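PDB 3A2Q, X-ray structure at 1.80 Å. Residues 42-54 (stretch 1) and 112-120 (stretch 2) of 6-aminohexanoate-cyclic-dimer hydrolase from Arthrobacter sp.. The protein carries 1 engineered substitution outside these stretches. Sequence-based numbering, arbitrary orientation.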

# COMPACT_ATOMS: atom_id res chain seq x y z
N ILE A 42 -8.72 14.78 -9.02
CA ILE A 42 -8.00 14.15 -7.92
C ILE A 42 -6.48 14.05 -8.07
O ILE A 42 -5.78 13.79 -7.09
N ASN A 43 -5.96 14.27 -9.28
CA ASN A 43 -4.52 14.22 -9.52
C ASN A 43 -3.93 12.90 -9.00
O ASN A 43 -2.92 12.89 -8.30
N ALA A 44 -4.58 11.79 -9.36
CA ALA A 44 -4.16 10.45 -8.95
C ALA A 44 -3.15 9.87 -9.93
O ALA A 44 -2.05 9.45 -9.54
N VAL A 45 -3.53 9.81 -11.21
CA VAL A 45 -2.65 9.31 -12.26
C VAL A 45 -1.81 10.49 -12.72
O VAL A 45 -2.34 11.44 -13.30
N ILE A 46 -0.51 10.46 -12.45
CA ILE A 46 0.36 11.56 -12.85
C ILE A 46 1.06 11.35 -14.18
O ILE A 46 1.52 12.30 -14.80
N ILE A 47 1.14 10.09 -14.61
CA ILE A 47 1.80 9.76 -15.86
C ILE A 47 0.95 8.79 -16.65
O ILE A 47 1.09 7.57 -16.51
N PRO A 48 0.04 9.31 -17.50
CA PRO A 48 -0.81 8.43 -18.30
C PRO A 48 0.03 7.68 -19.33
O PRO A 48 1.01 8.22 -19.85
N LEU A 49 -0.35 6.44 -19.61
CA LEU A 49 0.34 5.60 -20.58
C LEU A 49 -0.70 4.96 -21.48
O LEU A 49 -0.71 3.75 -21.67
N PHE A 50 -1.58 5.79 -22.03
CA PHE A 50 -2.65 5.30 -22.89
C PHE A 50 -2.18 4.59 -24.16
O PHE A 50 -2.79 3.62 -24.59
N GLU A 51 -1.10 5.07 -24.76
CA GLU A 51 -0.60 4.43 -25.97
C GLU A 51 -0.07 3.03 -25.67
O GLU A 51 -0.44 2.07 -26.35
N LYS A 52 0.77 2.90 -24.65
CA LYS A 52 1.30 1.59 -24.29
C LYS A 52 0.12 0.69 -23.92
O LYS A 52 0.07 -0.47 -24.32
N ALA A 53 -0.82 1.24 -23.17
CA ALA A 53 -1.99 0.48 -22.76
C ALA A 53 -2.73 -0.03 -23.99
O ALA A 53 -3.28 -1.13 -24.00
N ARG A 54 -2.73 0.79 -25.04
CA ARG A 54 -3.41 0.43 -26.27
C ARG A 54 -2.67 -0.65 -27.06
O ARG A 54 -3.30 -1.48 -27.70
N PHE A 112 -2.98 -8.10 -18.06
CA PHE A 112 -3.25 -6.74 -17.61
C PHE A 112 -2.56 -5.75 -18.54
O PHE A 112 -1.53 -6.07 -19.14
N VAL A 113 -3.11 -4.55 -18.68
CA VAL A 113 -2.49 -3.53 -19.53
C VAL A 113 -2.09 -2.33 -18.67
O VAL A 113 -2.90 -1.82 -17.89
N LEU A 114 -0.84 -1.90 -18.79
CA LEU A 114 -0.34 -0.78 -18.01
C LEU A 114 -0.95 0.53 -18.49
O LEU A 114 -0.57 1.06 -19.53
N LEU A 115 -1.89 1.05 -17.71
CA LEU A 115 -2.60 2.29 -18.04
C LEU A 115 -1.84 3.56 -17.68
O LEU A 115 -2.04 4.60 -18.32
N GLY A 116 -0.99 3.50 -16.67
CA GLY A 116 -0.25 4.68 -16.26
C GLY A 116 0.35 4.56 -14.87
O GLY A 116 0.25 3.51 -14.24
N LYS A 117 0.97 5.63 -14.40
CA LYS A 117 1.58 5.65 -13.08
C LYS A 117 0.85 6.59 -12.11
O LYS A 117 0.29 7.60 -12.52
N THR A 118 0.88 6.24 -10.83
CA THR A 118 0.20 7.03 -9.80
C THR A 118 1.13 7.85 -8.92
O THR A 118 2.29 7.51 -8.70
N ASN A 119 0.58 8.93 -8.38
CA ASN A 119 1.32 9.86 -7.53
C ASN A 119 1.73 9.30 -6.17
O ASN A 119 1.09 8.41 -5.63
N THR A 120 2.82 9.85 -5.64
CA THR A 120 3.38 9.45 -4.35
C THR A 120 4.18 10.61 -3.75
O THR A 120 4.63 11.50 -4.47

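The contact is an antiparallel backbone pairing that passes into apolar packing of a helix start against a strand: main-chain hydrogen bonds set the register, and mostly aliphatic side chains fill the space around them. Asn119 N donates to Ala44 O at 2.9 Å, Ile46 N to Lys117 O at 3.0 Å, Lys117 N to Ile47 O at 2.9 Å, and Leu49 N to Leu115 O at 2.8 Å. A beta bulge between Val45 and Ile47 lets Lys117 O also accept a weak bond from Ile47 N, at 3.4 Å.

Ile46 (chi1 p, chi2 t) leaves the backbone sideways, yet its branches reach the other stretch: CG2 lies 3.5 Å from Asn119 CB, and CG1 lies 3.9 Å from Thr118 C. Asn119 (chi1 t) thus offers its aliphatic carbon to this contact, while its ND2 is hydrogen-bonded elsewhere in the structure. Ile47 (m, t) and Lys117 (m, then t throughout) share one face of the sheet. Ile47 CD1 meets Lys117 CD at 3.9 Å, so the long methylene chain of the lysine serves as an apolar surface before its end leads away, and NZ finds its hydrogen bond elsewhere.

Gly116 suits the close approach of the chains. An ideal CB would sit 2.8 Å from Ile47 O, a clash, and would be tight against Val45 CG1 at 3.3 Å; the residue's own backbone angles would also jam it against the preceding carbonyl. On another side of Gly116, Leu49 CG packs 3.6 Å from its CA.

Leu49, at the N-cap position, points toward the strand. In the m, t rotamer it brings CD1 to 3.6 Å from CG of Leu114, itself t, p. Lys52 also points toward the strand, and its extended first two torsions (both t) help carry CD to 4.1 Å from Leu114 CD2.

The helix begun at Phe50 runs nearly antiparallel to the strand, with axes 6.5 Å apart at closest approach. Ala53 fits this narrow gap because its methyl is small: CB lies 3.4 Å from Leu114 O, 4.1 Å from Leu115 CD1 and 4.4 Å from Val113 CG2. Leu115 (t, p) starts away from the helix, but its end returns, placing CD1 3.7 Å from Phe50 CD1 at the edge of the ring. Phe50 (chi1 m) does likewise. Glu51 and Arg54 point away and pair with each other instead, in a salt bridge from Arg54 NH1 to Glu51 OE1 at 3.4 Å.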

# COMPACT_ATOMS: atom_id res chain seq x y z
CB ILE A 42 -8.58 12.75 -7.62
CG1 ILE A 42 -8.57 11.88 -8.87
CG2 ILE A 42 -9.99 12.88 -7.08
CD1 ILE A 42 -9.08 10.47 -8.64
CB ASN A 43 -3.86 15.43 -8.83
CG ASN A 43 -2.37 15.55 -9.14
OD1 ASN A 43 -1.94 15.33 -10.27
ND2 ASN A 43 -1.59 15.94 -8.14
CB ALA A 44 -5.37 9.55 -8.84
CB VAL A 45 -3.46 8.77 -13.46
CG1 VAL A 45 -2.50 8.33 -14.57
CG2 VAL A 45 -4.33 7.61 -13.03
CB ILE A 46 1.43 11.85 -11.78
CG1 ILE A 46 2.20 10.57 -11.44
CG2 ILE A 46 0.80 12.46 -10.55
CD1 ILE A 46 3.38 10.80 -10.54
CB ILE A 47 3.18 9.11 -15.62
CG1 ILE A 47 4.06 10.02 -14.77
CG2 ILE A 47 3.85 8.82 -16.96
CD1 ILE A 47 5.32 9.35 -14.25
CB PRO A 48 -1.79 9.40 -18.96
CG PRO A 48 -1.02 10.68 -19.02
CD PRO A 48 -0.32 10.72 -17.69
CB LEU A 49 1.14 4.51 -19.87
CG LEU A 49 2.22 4.97 -18.88
CD1 LEU A 49 2.78 3.76 -18.15
CD2 LEU A 49 3.32 5.70 -19.63
CB PHE A 50 -3.60 6.45 -23.25
CG PHE A 50 -4.12 7.21 -22.06
CD1 PHE A 50 -4.53 6.53 -20.91
CD2 PHE A 50 -4.23 8.59 -22.10
CE1 PHE A 50 -5.03 7.23 -19.81
CE2 PHE A 50 -4.73 9.30 -21.01
CZ PHE A 50 -5.13 8.62 -19.86
CB GLU A 51 0.49 5.29 -26.62
CG GLU A 51 0.00 6.67 -27.03
CD GLU A 51 -1.21 6.62 -27.96
OE1 GLU A 51 -1.80 7.68 -28.23
OE2 GLU A 51 -1.57 5.51 -28.42
CB LYS A 52 2.26 1.68 -23.10
CG LYS A 52 2.62 0.31 -22.53
CD LYS A 52 3.68 0.38 -21.44
CE LYS A 52 5.06 0.69 -22.01
NZ LYS A 52 6.12 0.55 -20.97
CB ALA A 53 -2.91 1.35 -21.92
CB ARG A 54 -3.62 1.67 -27.14
CG ARG A 54 -4.78 2.53 -26.67
CD ARG A 54 -4.73 3.93 -27.25
NE ARG A 54 -5.90 4.72 -26.88
CZ ARG A 54 -5.90 6.04 -26.75
NH1 ARG A 54 -4.79 6.73 -26.97
NH2 ARG A 54 -7.02 6.67 -26.41
CB PHE A 112 -2.73 -6.54 -16.18
CG PHE A 112 -3.57 -7.20 -15.12
CD1 PHE A 112 -4.80 -6.65 -14.74
CD2 PHE A 112 -3.14 -8.36 -14.49
CE1 PHE A 112 -5.58 -7.24 -13.75
CE2 PHE A 112 -3.92 -8.96 -13.49
CZ PHE A 112 -5.13 -8.41 -13.12
CB VAL A 113 -3.45 -3.07 -20.69
CG1 VAL A 113 -3.97 -4.30 -21.44
CG2 VAL A 113 -4.60 -2.25 -20.15
CB LEU A 114 1.19 -0.70 -18.11
CG LEU A 114 1.85 0.39 -17.27
CD1 LEU A 114 1.34 0.30 -15.83
CD2 LEU A 114 3.36 0.24 -17.32
CB LEU A 115 -3.97 2.30 -17.35
CG LEU A 115 -4.93 3.43 -17.74
CD1 LEU A 115 -5.28 3.30 -19.22
CD2 LEU A 115 -6.19 3.34 -16.89
CB LYS A 117 3.05 6.07 -13.18
CG LYS A 117 3.93 5.11 -13.96
CD LYS A 117 5.37 5.52 -13.78
CE LYS A 117 6.34 4.47 -14.30
NZ LYS A 117 7.71 4.82 -13.85
CB THR A 118 -0.63 6.12 -8.91
OG1 THR A 118 0.19 5.05 -8.42
CG2 THR A 118 -1.81 5.56 -9.68
CB ASN A 119 0.51 11.15 -7.36
CG ASN A 119 1.35 12.31 -6.86
OD1 ASN A 119 2.56 12.36 -7.09
ND2 ASN A 119 0.71 13.25 -6.19
CB THR A 120 4.37 8.27 -4.53
OG1 THR A 120 5.12 8.07 -3.32
CG2 THR A 120 5.36 8.57 -5.66